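Local coordinates for PBP5 (Haemophilus influenzae, PDB 3A3J), which removes the terminal D-alanine from peptidoglycan precursor peptides, acting as a serine-type D-alanyl-D-alanine carboxypeptidase of the penicillin-binding protein class, at residues Ala9-Leu14 / Gln30-Ala35; Ala21-Leu26 / Phe287-Lys292; Leu107-His110 / Asn114-Asn117; Lys194-Asp199 / Leu245-Phe250; Lys263-Gln268 / Ala334-Met339. All coordinates share one frame; numbering follows the deposited sequence.

Interaction 1. Residues Ala9-Leu14 / Gln30-Ala35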
# COMPACT_ATOMS: atom_id res chain seq x y z
N ALA A 9 -10.25 11.22 -14.61
CA ALA A 9 -10.17 9.79 -14.29
C ALA A 9 -11.49 9.37 -13.73
O ALA A 9 -12.15 10.15 -13.07
CB ALA A 9 -9.10 9.52 -13.29
N GLN A 10 -11.87 8.12 -13.94
CA GLN A 10 -13.17 7.69 -13.49
C GLN A 10 -13.17 7.63 -11.98
O GLN A 10 -14.17 7.95 -11.35
CB GLN A 10 -13.51 6.33 -14.08
CG GLN A 10 -13.71 6.31 -15.58
CD GLN A 10 -14.45 5.01 -16.03
OE1 GLN A 10 -14.65 4.09 -15.24
NE2 GLN A 10 -14.83 4.94 -17.29
N THR A 11 -12.02 7.29 -11.39
CA THR A 11 -11.94 6.99 -9.98
C THR A 11 -10.52 7.34 -9.62
O THR A 11 -9.66 7.22 -10.49
CB THR A 11 -12.05 5.43 -9.82
OG1 THR A 11 -13.42 5.03 -9.82
CG2 THR A 11 -11.35 4.94 -8.69
N TYR A 12 -10.26 7.75 -8.37
CA TYR A 12 -8.93 7.98 -7.90
C TYR A 12 -8.86 8.22 -6.41
O TYR A 12 -9.85 8.56 -5.75
CB TYR A 12 -8.33 9.19 -8.61
CG TYR A 12 -8.98 10.56 -8.34
CD1 TYR A 12 -8.64 11.34 -7.23
CD2 TYR A 12 -9.89 11.06 -9.22
CE1 TYR A 12 -9.23 12.62 -7.02
CE2 TYR A 12 -10.43 12.26 -9.05
CZ TYR A 12 -10.12 13.05 -7.98
OH TYR A 12 -10.77 14.26 -7.89
N VAL A 13 -7.69 8.10 -5.85
CA VAL A 13 -7.58 8.36 -4.45
C VAL A 13 -6.17 8.88 -4.28
O VAL A 13 -5.28 8.49 -5.07
CB VAL A 13 -7.79 7.07 -3.60
CG1 VAL A 13 -6.49 6.37 -3.39
CG2 VAL A 13 -8.31 7.42 -2.25
N LEU A 14 -5.95 9.78 -3.31
CA LEU A 14 -4.61 10.15 -2.93
C LEU A 14 -4.56 9.96 -1.41
O LEU A 14 -5.53 10.33 -0.72
CB LEU A 14 -4.39 11.65 -3.20
CG LEU A 14 -3.03 12.24 -2.70
CD1 LEU A 14 -1.88 11.53 -3.48
CD2 LEU A 14 -2.88 13.77 -2.90
N GLN A 30 -15.79 2.72 -5.55
CA GLN A 30 -16.42 2.13 -6.75
C GLN A 30 -15.58 0.97 -7.35
O GLN A 30 -14.34 1.06 -7.46
CB GLN A 30 -16.69 3.18 -7.78
CG GLN A 30 -17.39 2.66 -9.02
CD GLN A 30 -17.25 3.67 -10.14
OE1 GLN A 30 -16.72 3.37 -11.20
NE2 GLN A 30 -17.65 4.89 -9.87
N ARG A 31 -16.23 -0.13 -7.69
CA ARG A 31 -15.52 -1.31 -8.20
C ARG A 31 -15.03 -1.14 -9.67
O ARG A 31 -15.75 -0.65 -10.54
CB ARG A 31 -16.39 -2.58 -8.08
CG ARG A 31 -16.59 -2.92 -6.63
CD ARG A 31 -17.62 -3.94 -6.38
NE ARG A 31 -17.51 -4.36 -4.98
CZ ARG A 31 -17.97 -5.52 -4.51
NH1 ARG A 31 -18.60 -6.35 -5.32
NH2 ARG A 31 -17.80 -5.85 -3.22
N GLN A 32 -13.79 -1.55 -9.90
CA GLN A 32 -13.12 -1.36 -11.14
C GLN A 32 -12.37 -2.65 -11.48
O GLN A 32 -11.89 -3.36 -10.59
CB GLN A 32 -12.07 -0.24 -10.99
CG GLN A 32 -12.65 1.14 -11.04
CD GLN A 32 -12.84 1.57 -12.46
OE1 GLN A 32 -12.09 1.19 -13.33
NE2 GLN A 32 -13.84 2.36 -12.70
N TYR A 33 -12.25 -2.93 -12.78
CA TYR A 33 -11.39 -4.03 -13.25
C TYR A 33 -9.95 -3.69 -12.96
O TYR A 33 -9.47 -2.68 -13.42
CB TYR A 33 -11.57 -4.25 -14.76
CG TYR A 33 -12.89 -4.85 -15.11
CD1 TYR A 33 -12.99 -6.19 -15.53
CD2 TYR A 33 -14.07 -4.12 -14.95
CE1 TYR A 33 -14.23 -6.76 -15.82
CE2 TYR A 33 -15.29 -4.66 -15.24
CZ TYR A 33 -15.37 -5.97 -15.69
OH TYR A 33 -16.60 -6.49 -15.99
N PRO A 34 -9.24 -4.52 -12.16
CA PRO A 34 -7.90 -4.07 -11.76
C PRO A 34 -6.83 -4.23 -12.85
O PRO A 34 -5.79 -3.52 -12.80
CB PRO A 34 -7.56 -4.95 -10.57
CG PRO A 34 -8.35 -6.23 -10.83
CD PRO A 34 -9.63 -5.79 -11.50
N ALA A 35 -7.03 -5.18 -13.77
CA ALA A 35 -6.13 -5.33 -14.93
C ALA A 35 -4.78 -5.59 -14.28
O ALA A 35 -4.76 -6.29 -13.26
CB ALA A 35 -6.12 -4.10 -15.75
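Gln32 reaches across to Gln10 with its amide, and NE2 gives a hydrogen bond to Gln10 OE1 at 3.2 Å. The bond is fairly straight, 157° at the hydrogen. NE2 lies in the carbonyl plane of Gln10, and OE1 lies close to the amide plane of Gln32, although the two amides themselves stand nearly perpendicular, 81° apart. NE2 also makes a weak hydrogen bond within its own loop, to Gln30 OE1 at 3.4 Å, so the amide nitrogen of Gln32 links Gln10 to Gln30. Gln32 can do this because its chain is bent at CG (chi2 -82°), which folds the amide back toward the strand.

Gln10 and Thr11 form a classic beta bulge opposite Met230, at the start of strand 11-16 in the central antiparallel sheet, and as a result two consecutive residues turn their side chains to the loop that leads toward helix 38-51. Behind the amides the packing is closed: Gln32 and Thr11 are buried, both lie against Met230, and Thr11 also meets Ala151 of helix 151-164. Across the two segments Thr11 OG1 lies at packing distance, 3.9 Å, from both Gln32 NE2 and Gln30 OE1. The outer side is looser. Gln10, extended beyond CG, is exposed to solvent, while Gln30 is partly exposed and brings just its carboxamide end near Thr11.

Interaction 2. Residues Ala21-Leu26 / Phe287-Lys292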
# COMPACT_ATOMS: atom_id res chain seq x y z
N ALA A 21 -4.36 8.93 5.87
CA ALA A 21 -5.47 9.85 5.58
C ALA A 21 -5.69 10.04 4.06
O ALA A 21 -4.74 10.16 3.29
CB ALA A 21 -5.20 11.22 6.22
N ILE A 22 -6.93 10.08 3.64
CA ILE A 22 -7.24 10.36 2.24
C ILE A 22 -7.29 11.86 1.99
O ILE A 22 -8.20 12.53 2.45
CB ILE A 22 -8.56 9.75 1.89
CG1 ILE A 22 -8.57 8.30 2.38
CG2 ILE A 22 -8.81 9.82 0.40
CD1 ILE A 22 -7.47 7.47 1.76
N LEU A 23 -6.32 12.41 1.27
CA LEU A 23 -6.26 13.83 1.03
C LEU A 23 -7.29 14.31 0.02
O LEU A 23 -7.79 15.42 0.14
CB LEU A 23 -4.88 14.21 0.55
CG LEU A 23 -3.81 14.19 1.62
CD1 LEU A 23 -3.75 12.86 2.21
CD2 LEU A 23 -2.43 14.57 1.09
N THR A 24 -7.59 13.50 -1.00
CA THR A 24 -8.66 13.83 -1.96
C THR A 24 -9.13 12.50 -2.62
O THR A 24 -8.44 11.55 -2.48
CB THR A 24 -8.22 14.94 -3.00
OG1 THR A 24 -9.35 15.29 -3.78
CG2 THR A 24 -7.12 14.50 -4.00
N ALA A 25 -10.33 12.42 -3.22
CA ALA A 25 -10.82 11.17 -3.79
C ALA A 25 -12.03 11.41 -4.71
O ALA A 25 -12.74 12.39 -4.55
CB ALA A 25 -11.19 10.15 -2.68
N LEU A 26 -12.23 10.53 -5.68
CA LEU A 26 -13.45 10.47 -6.49
C LEU A 26 -13.81 8.98 -6.62
O LEU A 26 -12.99 8.20 -7.09
CB LEU A 26 -13.20 11.09 -7.86
CG LEU A 26 -14.35 10.90 -8.84
CD1 LEU A 26 -15.61 11.58 -8.26
CD2 LEU A 26 -14.05 11.38 -10.23
N PHE A 287 0.72 9.38 13.32
CA PHE A 287 1.09 10.43 12.35
C PHE A 287 -0.16 11.10 11.96
O PHE A 287 -1.20 10.45 11.85
CB PHE A 287 1.75 9.88 11.07
CG PHE A 287 3.07 9.18 11.30
CD1 PHE A 287 4.27 9.88 11.23
CD2 PHE A 287 3.11 7.81 11.50
CE1 PHE A 287 5.47 9.26 11.41
CE2 PHE A 287 4.32 7.18 11.70
CZ PHE A 287 5.49 7.89 11.65
N ILE A 288 -0.11 12.40 11.73
CA ILE A 288 -1.31 13.02 11.24
C ILE A 288 -0.97 13.85 10.02
O ILE A 288 0.18 14.21 9.79
CB ILE A 288 -2.08 13.84 12.35
CG1 ILE A 288 -1.27 15.06 12.78
CG2 ILE A 288 -2.43 12.92 13.52
CD1 ILE A 288 -2.20 16.19 13.38
N THR A 289 -1.97 14.12 9.23
CA THR A 289 -1.78 14.93 8.07
C THR A 289 -2.62 16.21 8.18
O THR A 289 -3.83 16.15 8.36
CB THR A 289 -2.16 14.11 6.80
OG1 THR A 289 -1.33 12.94 6.72
CG2 THR A 289 -2.04 14.98 5.52
N ILE A 290 -1.98 17.37 8.03
CA ILE A 290 -2.63 18.69 8.21
C ILE A 290 -2.28 19.64 7.07
O ILE A 290 -1.34 19.37 6.34
CB ILE A 290 -2.10 19.32 9.51
CG1 ILE A 290 -0.57 19.51 9.39
CG2 ILE A 290 -2.51 18.45 10.72
CD1 ILE A 290 0.25 18.99 10.58
N PRO A 291 -3.02 20.76 6.91
CA PRO A 291 -2.57 21.73 5.92
C PRO A 291 -1.13 22.08 6.18
O PRO A 291 -0.71 22.12 7.35
CB PRO A 291 -3.50 22.92 6.14
CG PRO A 291 -4.79 22.25 6.53
CD PRO A 291 -4.35 21.10 7.45
N LYS A 292 -0.36 22.26 5.11
CA LYS A 292 1.05 22.62 5.21
C LYS A 292 1.21 23.92 6.02
O LYS A 292 0.32 24.77 6.02
CB LYS A 292 1.61 22.88 3.81
CG LYS A 292 3.11 22.61 3.68
CD LYS A 292 3.64 23.29 2.43
CE LYS A 292 4.39 22.33 1.52
NZ LYS A 292 5.64 21.83 2.17
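Thr289 OG1 is gripped by two other hydroxyls, Ser19 OG and Thr255 OG1, just where its side chain meets Ala21 and Leu23. Ser19 OG also receives the backbone N-H of Ala21, so a single serine hydroxyl joins the start of one segment to the threonine of the other. With OG1 drawn into this group, the contact across the segments is made mainly by the carbons of Thr289. Its CB lies 4.2 Å from Ala21 CB, a glancing van der Waals contact at the root of the side chain.

Strand 286-291 pairs antiparallel with strand 253-259, and the Thr289 face of this two-stranded sheet is turned to the hairpin after strand 11-16, so that the C-terminal part of the protein touches the carboxypeptidase part. The meeting is a surface one: all three touching residues are partly exposed, and the two segments bury only 97 Å² between them. Ile288, next to Thr289 on the strand, points the other way and lies on Phe256.

Thr289 CG2, placed anti to the backbone N (chi1 -60° for OG1), faces the forked end of Leu23. CD1 of Leu23 stands 4.3 Å from Thr289 CG2 and CD2 4.5 Å from that same methyl, so the leucine meets it with both branches. Thr289 also touches Asp16, and Leu23 has further cover from Trp248 of helix 235-252.

Interaction 3. Residues Leu107-His110 / Asn114-Asn117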
# COMPACT_ATOMS: atom_id res chain seq x y z
N LEU A 107 5.03 -18.42 -11.06
CA LEU A 107 5.13 -18.23 -9.58
C LEU A 107 3.95 -18.83 -8.80
O LEU A 107 4.13 -19.44 -7.79
CB LEU A 107 5.31 -16.76 -9.19
CG LEU A 107 6.69 -16.23 -9.50
CD1 LEU A 107 6.72 -14.66 -9.62
CD2 LEU A 107 7.73 -16.76 -8.55
N ALA A 108 2.73 -18.58 -9.25
CA ALA A 108 1.61 -19.11 -8.59
C ALA A 108 1.76 -20.66 -8.40
O ALA A 108 1.45 -21.20 -7.29
CB ALA A 108 0.30 -18.82 -9.40
N GLU A 109 2.12 -21.35 -9.48
CA GLU A 109 2.31 -22.81 -9.42
C GLU A 109 3.48 -23.18 -8.54
O GLU A 109 3.42 -24.15 -7.79
CB GLU A 109 2.47 -23.39 -10.83
CG GLU A 109 1.20 -23.09 -11.66
CD GLU A 109 1.20 -23.71 -13.03
OE1 GLU A 109 2.28 -24.03 -13.50
OE2 GLU A 109 0.12 -23.85 -13.65
N HIS A 110 4.56 -22.43 -8.58
CA HIS A 110 5.66 -22.82 -7.70
C HIS A 110 5.30 -22.69 -6.20
O HIS A 110 5.81 -23.46 -5.37
CB HIS A 110 6.90 -22.00 -8.03
CG HIS A 110 8.10 -22.26 -7.14
ND1 HIS A 110 8.81 -23.45 -7.16
CD2 HIS A 110 8.76 -21.46 -6.27
CE1 HIS A 110 9.85 -23.37 -6.34
NE2 HIS A 110 9.83 -22.18 -5.77
N ASN A 114 -0.87 -25.12 -7.72
CA ASN A 114 -1.59 -24.71 -8.89
C ASN A 114 -2.13 -23.24 -8.79
O ASN A 114 -1.94 -22.60 -7.75
CB ASN A 114 -2.69 -25.73 -9.19
CG ASN A 114 -3.87 -25.60 -8.25
OD1 ASN A 114 -3.98 -24.68 -7.47
ND2 ASN A 114 -4.80 -26.52 -8.37
N VAL A 115 -2.84 -22.75 -9.80
CA VAL A 115 -3.25 -21.35 -9.84
C VAL A 115 -4.51 -21.06 -8.99
O VAL A 115 -4.53 -20.06 -8.23
CB VAL A 115 -3.42 -20.84 -11.32
CG1 VAL A 115 -4.01 -19.47 -11.37
CG2 VAL A 115 -2.01 -20.84 -12.02
N PRO A 116 -5.55 -21.89 -9.13
CA PRO A 116 -6.71 -21.64 -8.24
C PRO A 116 -6.32 -21.60 -6.73
O PRO A 116 -6.85 -20.80 -5.98
CB PRO A 116 -7.68 -22.80 -8.58
CG PRO A 116 -7.35 -23.13 -10.02
CD PRO A 116 -5.82 -22.99 -10.08
N ASN A 117 -5.36 -22.40 -6.30
CA ASN A 117 -5.07 -22.39 -4.88
C ASN A 117 -4.31 -21.09 -4.54
O ASN A 117 -4.56 -20.46 -3.50
CB ASN A 117 -4.25 -23.61 -4.53
CG ASN A 117 -5.08 -24.92 -4.60
OD1 ASN A 117 -6.32 -24.91 -4.70
ND2 ASN A 117 -4.38 -26.03 -4.57
O HOH W 1 -2.85 -24.01 -12.41
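The tight corner between helix 101-112 and helix 115-128 brings Ala108 and Glu109 against Val115, and Asn114 is the N-cap residue that starts the second helix. In the carboxypeptidase domain, these are the helices that follow the probable active-site residue Ser99 along the chain, and the Ala108 side chain is about 10 Å from that of Lys39, the probable proton acceptor.

The apolar part of the contact rests on a single methyl. Val115 CG2 lies beside the backbone N of its own residue, where it meets Ala108 CB at 4.0 Å and the aliphatic Glu109 CG at 3.9 Å. The glutamate chain, extended beyond CG, runs obliquely over this methyl and carries its carboxylate past it, toward the start of the second helix. There OE2 is bound by Ser66 OG, and it also accepts a hydrogen bond from a water at 3.2 Å. That same water accepts from Val115 N at 2.9 Å, so an amide in the first turn of the helix, which has no preceding turn to bond to, is linked through one water to an acid of the preceding helix.

The cap itself is formed by the Asn114 side chain, whose CB is directed away from the first helix; with chi1 at 75° the amide turns back over the start of its own helix, and OD1 accepts from Asn117 N at 2.9 Å, with the donor tilted 22° from the carbonyl plane.

Interaction 4. Residues Lys194-Asp199 / Leu245-Phe250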
# COMPACT_ATOMS: atom_id res chain seq x y z
N LYS A 194 12.60 13.46 -13.24
CA LYS A 194 13.56 14.03 -12.25
C LYS A 194 12.95 15.12 -11.31
O LYS A 194 13.51 15.44 -10.25
CB LYS A 194 14.80 14.59 -12.95
CG LYS A 194 15.63 13.49 -13.56
CD LYS A 194 16.68 14.05 -14.51
CE LYS A 194 17.46 12.92 -15.15
NZ LYS A 194 17.70 13.24 -16.56
N THR A 195 11.83 15.69 -11.68
CA THR A 195 11.31 16.75 -10.84
C THR A 195 10.40 16.27 -9.67
O THR A 195 9.88 17.10 -8.93
CB THR A 195 10.58 17.75 -11.62
OG1 THR A 195 9.31 17.20 -11.94
CG2 THR A 195 11.39 18.11 -12.89
N ILE A 196 10.27 14.96 -9.47
CA ILE A 196 9.38 14.40 -8.40
C ILE A 196 10.07 13.10 -8.07
O ILE A 196 10.82 12.62 -8.90
CB ILE A 196 7.95 14.21 -8.93
CG1 ILE A 196 6.98 13.93 -7.81
CG2 ILE A 196 7.87 13.06 -10.01
CD1 ILE A 196 5.52 14.16 -8.23
N ASN A 197 9.98 12.60 -6.84
CA ASN A 197 10.67 11.33 -6.50
C ASN A 197 9.69 10.14 -6.49
O ASN A 197 9.29 9.67 -5.43
CB ASN A 197 11.39 11.44 -5.16
CG ASN A 197 12.19 12.75 -5.04
OD1 ASN A 197 13.23 12.91 -5.70
ND2 ASN A 197 11.67 13.72 -4.26
N VAL A 198 9.25 9.71 -7.67
CA VAL A 198 8.35 8.57 -7.78
C VAL A 198 9.15 7.31 -7.76
O VAL A 198 10.12 7.18 -8.48
CB VAL A 198 7.54 8.66 -9.05
CG1 VAL A 198 6.74 7.33 -9.27
CG2 VAL A 198 6.62 9.85 -8.93
N ASP A 199 8.78 6.37 -6.91
CA ASP A 199 9.53 5.11 -6.84
C ASP A 199 8.67 3.86 -6.90
O ASP A 199 9.17 2.75 -6.62
CB ASP A 199 10.45 5.11 -5.62
CG ASP A 199 9.67 5.13 -4.28
OD1 ASP A 199 8.41 5.06 -4.25
OD2 ASP A 199 10.35 5.19 -3.26
N LEU A 245 -2.02 14.85 -8.78
CA LEU A 245 -2.41 14.49 -7.41
C LEU A 245 -1.23 14.59 -6.48
O LEU A 245 -1.33 15.20 -5.40
CB LEU A 245 -2.96 13.07 -7.37
CG LEU A 245 -4.38 13.07 -7.89
CD1 LEU A 245 -4.78 11.58 -8.15
CD2 LEU A 245 -5.35 13.69 -6.83
N LEU A 246 -0.09 14.03 -6.87
CA LEU A 246 1.01 13.99 -5.96
C LEU A 246 1.49 15.44 -5.60
O LEU A 246 1.65 15.77 -4.42
CB LEU A 246 2.12 13.14 -6.55
CG LEU A 246 1.73 11.66 -6.77
CD1 LEU A 246 2.87 10.95 -7.53
CD2 LEU A 246 1.44 10.96 -5.41
N GLN A 247 1.71 16.29 -6.62
CA GLN A 247 2.19 17.67 -6.43
C GLN A 247 1.21 18.52 -5.65
O GLN A 247 1.62 19.29 -4.81
CB GLN A 247 2.51 18.34 -7.78
CG GLN A 247 3.78 17.80 -8.44
CD GLN A 247 3.93 18.43 -9.84
OE1 GLN A 247 2.93 18.84 -10.48
NE2 GLN A 247 5.17 18.54 -10.30
N TRP A 248 -0.08 18.38 -5.90
CA TRP A 248 -1.06 19.03 -5.06
C TRP A 248 -0.91 18.56 -3.64
O TRP A 248 -1.10 19.34 -2.66
CB TRP A 248 -2.43 18.63 -5.51
CG TRP A 248 -3.57 19.27 -4.77
CD1 TRP A 248 -4.02 20.56 -4.93
CD2 TRP A 248 -4.44 18.66 -3.79
NE1 TRP A 248 -5.12 20.77 -4.14
CE2 TRP A 248 -5.39 19.63 -3.42
CE3 TRP A 248 -4.50 17.39 -3.19
CZ2 TRP A 248 -6.39 19.38 -2.46
CZ3 TRP A 248 -5.48 17.14 -2.27
CH2 TRP A 248 -6.43 18.13 -1.92
N GLY A 249 -0.64 17.27 -3.49
CA GLY A 249 -0.46 16.72 -2.15
C GLY A 249 0.76 17.31 -1.48
O GLY A 249 0.64 17.91 -0.43
N PHE A 250 1.94 17.18 -2.07
CA PHE A 250 3.14 17.73 -1.47
C PHE A 250 3.11 19.28 -1.35
O PHE A 250 3.79 19.84 -0.48
CB PHE A 250 4.39 17.33 -2.23
CG PHE A 250 4.68 15.86 -2.22
CD1 PHE A 250 4.77 15.14 -1.01
CD2 PHE A 250 4.91 15.19 -3.43
CE1 PHE A 250 5.06 13.78 -1.02
CE2 PHE A 250 5.20 13.85 -3.45
CZ PHE A 250 5.25 13.13 -2.28
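Ile196 pushes the end of its side chain onto helix 235-252, where CD1 settles between two consecutive residues, 3.9 Å from Leu246 CB and 4.0 Å from Gln247 CG. The isoleucine chain is fully drawn out: CG1 is anti to the backbone N (chi1 -168°) and CD1 continues the line (chi2 162°), giving the side chain the reach to span backbones whose nearest CA atoms are 8.1 Å apart. It crosses Leu246 at about a right angle and Gln247 obliquely, so the methyl bears on the base of both side chains.

Leu246 makes a second contact, farther along its chain. Its CD1 comes to 4.2 Å from Val198 CG2, again with the two side chains nearly at right angles. Ile196, Val198 and Leu246 are all buried, and the leucine is further enclosed by Ala217, Leu225 and Leu14 from three other strands. Gln247, by contrast, is exposed to solvent and contributes the methylene CG to the apolar contact. On the same outer side Thr195 OG1 is hydrogen-bonded to Lys243 NZ, a polar tie between the loop and the preceding turn of the helix.

Val198 lies at the start of edge strand 197-206, about 10 Å by side chain from Lys202, a probable substrate-binding residue that opens a K-T-G sequence. A helix at the end of the catalytic domain, laid over an antiparallel five-stranded sheet whose edge strand carries such a motif beside the catalytic cleft, is the hallmark of the beta-lactamase and penicillin-binding protein fold.

Interaction 5. Residues Lys263-Gln268 / Ala334-Met339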
# COMPACT_ATOMS: atom_id res chain seq x y z
N LYS A 263 7.03 5.61 24.12
CA LYS A 263 7.34 6.81 24.88
C LYS A 263 6.25 7.23 25.92
O LYS A 263 5.05 7.26 25.63
CB LYS A 263 7.54 7.97 23.93
CG LYS A 263 8.23 9.12 24.58
CD LYS A 263 7.77 10.43 23.96
CE LYS A 263 8.59 11.57 24.50
NZ LYS A 263 9.93 11.42 23.91
N GLU A 264 6.68 7.59 27.12
CA GLU A 264 5.76 8.04 28.16
C GLU A 264 5.54 9.49 27.97
O GLU A 264 6.49 10.24 28.05
CB GLU A 264 6.36 7.77 29.52
CG GLU A 264 6.45 6.30 29.75
CD GLU A 264 7.19 5.95 31.02
OE1 GLU A 264 7.72 6.89 31.69
OE2 GLU A 264 7.23 4.72 31.32
N ILE A 265 4.33 9.89 27.64
CA ILE A 265 4.09 11.29 27.42
C ILE A 265 3.39 11.99 28.61
O ILE A 265 3.20 13.19 28.60
CB ILE A 265 3.21 11.50 26.17
CG1 ILE A 265 1.79 11.09 26.43
CG2 ILE A 265 3.71 10.68 24.95
CD1 ILE A 265 0.93 11.25 25.22
N SER A 266 2.96 11.25 29.61
CA SER A 266 2.12 11.87 30.62
C SER A 266 2.13 11.01 31.87
O SER A 266 2.39 9.80 31.80
CB SER A 266 0.70 11.92 30.09
OG SER A 266 -0.11 12.61 30.97
N GLU A 267 1.79 11.62 33.00
CA GLU A 267 1.61 10.86 34.25
C GLU A 267 0.22 11.15 34.77
O GLU A 267 -0.23 12.32 34.79
CB GLU A 267 2.65 11.21 35.30
CG GLU A 267 2.78 10.18 36.43
CD GLU A 267 3.59 10.72 37.61
OE1 GLU A 267 4.66 11.33 37.40
OE2 GLU A 267 3.14 10.56 38.76
N GLN A 268 -0.49 10.11 35.18
CA GLN A 268 -1.86 10.29 35.60
C GLN A 268 -2.08 9.62 36.97
O GLN A 268 -1.56 8.51 37.24
CB GLN A 268 -2.76 9.61 34.58
CG GLN A 268 -4.21 9.72 34.86
CD GLN A 268 -4.84 10.89 34.15
OE1 GLN A 268 -4.16 11.80 33.67
NE2 GLN A 268 -6.17 10.87 34.06
N ALA A 334 -6.26 9.44 18.46
CA ALA A 334 -5.45 8.25 18.57
C ALA A 334 -5.52 7.75 20.01
O ALA A 334 -5.56 8.55 20.93
CB ALA A 334 -4.03 8.57 18.25
N ASN A 335 -5.49 6.44 20.20
CA ASN A 335 -5.61 5.88 21.51
C ASN A 335 -4.50 6.28 22.44
O ASN A 335 -3.41 6.57 22.03
CB ASN A 335 -5.71 4.35 21.44
CG ASN A 335 -6.97 3.92 20.78
OD1 ASN A 335 -7.94 4.68 20.67
ND2 ASN A 335 -6.98 2.69 20.33
N LEU A 336 -4.82 6.30 23.73
CA LEU A 336 -3.84 6.57 24.77
C LEU A 336 -3.85 5.36 25.67
O LEU A 336 -4.91 4.88 26.06
CB LEU A 336 -4.31 7.77 25.56
CG LEU A 336 -3.40 8.39 26.59
CD1 LEU A 336 -2.06 8.82 26.00
CD2 LEU A 336 -4.16 9.61 27.14
N GLN A 337 -2.68 4.86 26.01
CA GLN A 337 -2.61 3.64 26.78
C GLN A 337 -1.82 3.80 28.05
O GLN A 337 -0.97 4.69 28.20
CB GLN A 337 -2.00 2.48 25.96
CG GLN A 337 -2.62 2.20 24.60
CD GLN A 337 -1.63 1.42 23.71
OE1 GLN A 337 -0.82 2.02 23.00
NE2 GLN A 337 -1.64 0.08 23.82
N VAL A 338 -2.10 2.89 28.97
CA VAL A 338 -1.34 2.77 30.19
C VAL A 338 -0.01 2.07 29.80
O VAL A 338 0.00 1.12 29.02
CB VAL A 338 -2.20 1.91 31.20
CG1 VAL A 338 -1.38 1.47 32.43
CG2 VAL A 338 -3.53 2.68 31.57
N MET A 339 1.11 2.55 30.32
CA MET A 339 2.44 2.12 29.87
C MET A 339 3.08 1.11 30.80
O MET A 339 3.94 0.34 30.39
CB MET A 339 3.38 3.31 29.78
CG MET A 339 2.87 4.42 28.93
SD MET A 339 2.61 3.95 27.18
CE MET A 339 0.99 3.25 27.20
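Ile265 and Leu336 point their terminal methyls at each other in the all-beta C-terminal domain, from strands 264-271 and 329-338, which are separated in their sheet by strand 277-281. The two CD1 atoms meet tip to tip at 3.9 Å, while the side chains as a whole approach at a slant. Leu336 is buried and Ile265 partly exposed, so the meeting point is at the margin of the domain's apolar interior. Both also touch Tyr302 of strand 299-304, although that strand lies at the far edge of the same sheet, which is consistent with a strongly curled sheet.

Strand 264-271 carries a classic beta bulge here, with Ile265 and Ser266 both facing Leu280. The methyl of Ile265 owes its place to the side-chain torsions: chi1 of 73° sets CG1 between the backbone N and the carbonyl carbon, and the chain then runs straight out to CD1 (chi2 -178°), so that it and the Leu336 chain, reaching from the other side, close the gap between CA atoms 9.6 Å apart.

The second pair is arranged differently. Glu264 and Met339 run antiparallel alongside each other, touching flank to flank through their CG methylenes, 4.1 Å apart. Glu264 stays extended and carries its carboxylate on to Asn340, whose ND2 makes a weak hydrogen bond to OE2. Met339 starts toward Glu264 but folds back at CG (chi2 -62°) and turns its sulfur end elsewhere; the position of its terminal methyl is doubtful. The bend leaves Met339 SD 4.4 Å from Lys263 O, a distant contact beside the closer pairing of methylenes.

Interactions 1, 2 and 4 form a connected group around the five-stranded sheet of the carboxypeptidase domain. Interaction 1 and interaction 2 have centres 19 Å apart and are joined by strand pairing, with Leu14 O 3.0 Å from Leu23 N; interaction 4 reaches both through helix 235-252, with Leu14 and Thr24 packed against Leu245. Interaction 3, in the helical part, stands alone, its centre 27 Å from that of interaction 1. Interaction 5 lies in the C-terminal domain, 46 Å from interaction 3 between centres. Along the chain, interactions 3 and 4 are nested within the loop closed by interaction 2, which brings the two domains together well away from the probable catalytic residues.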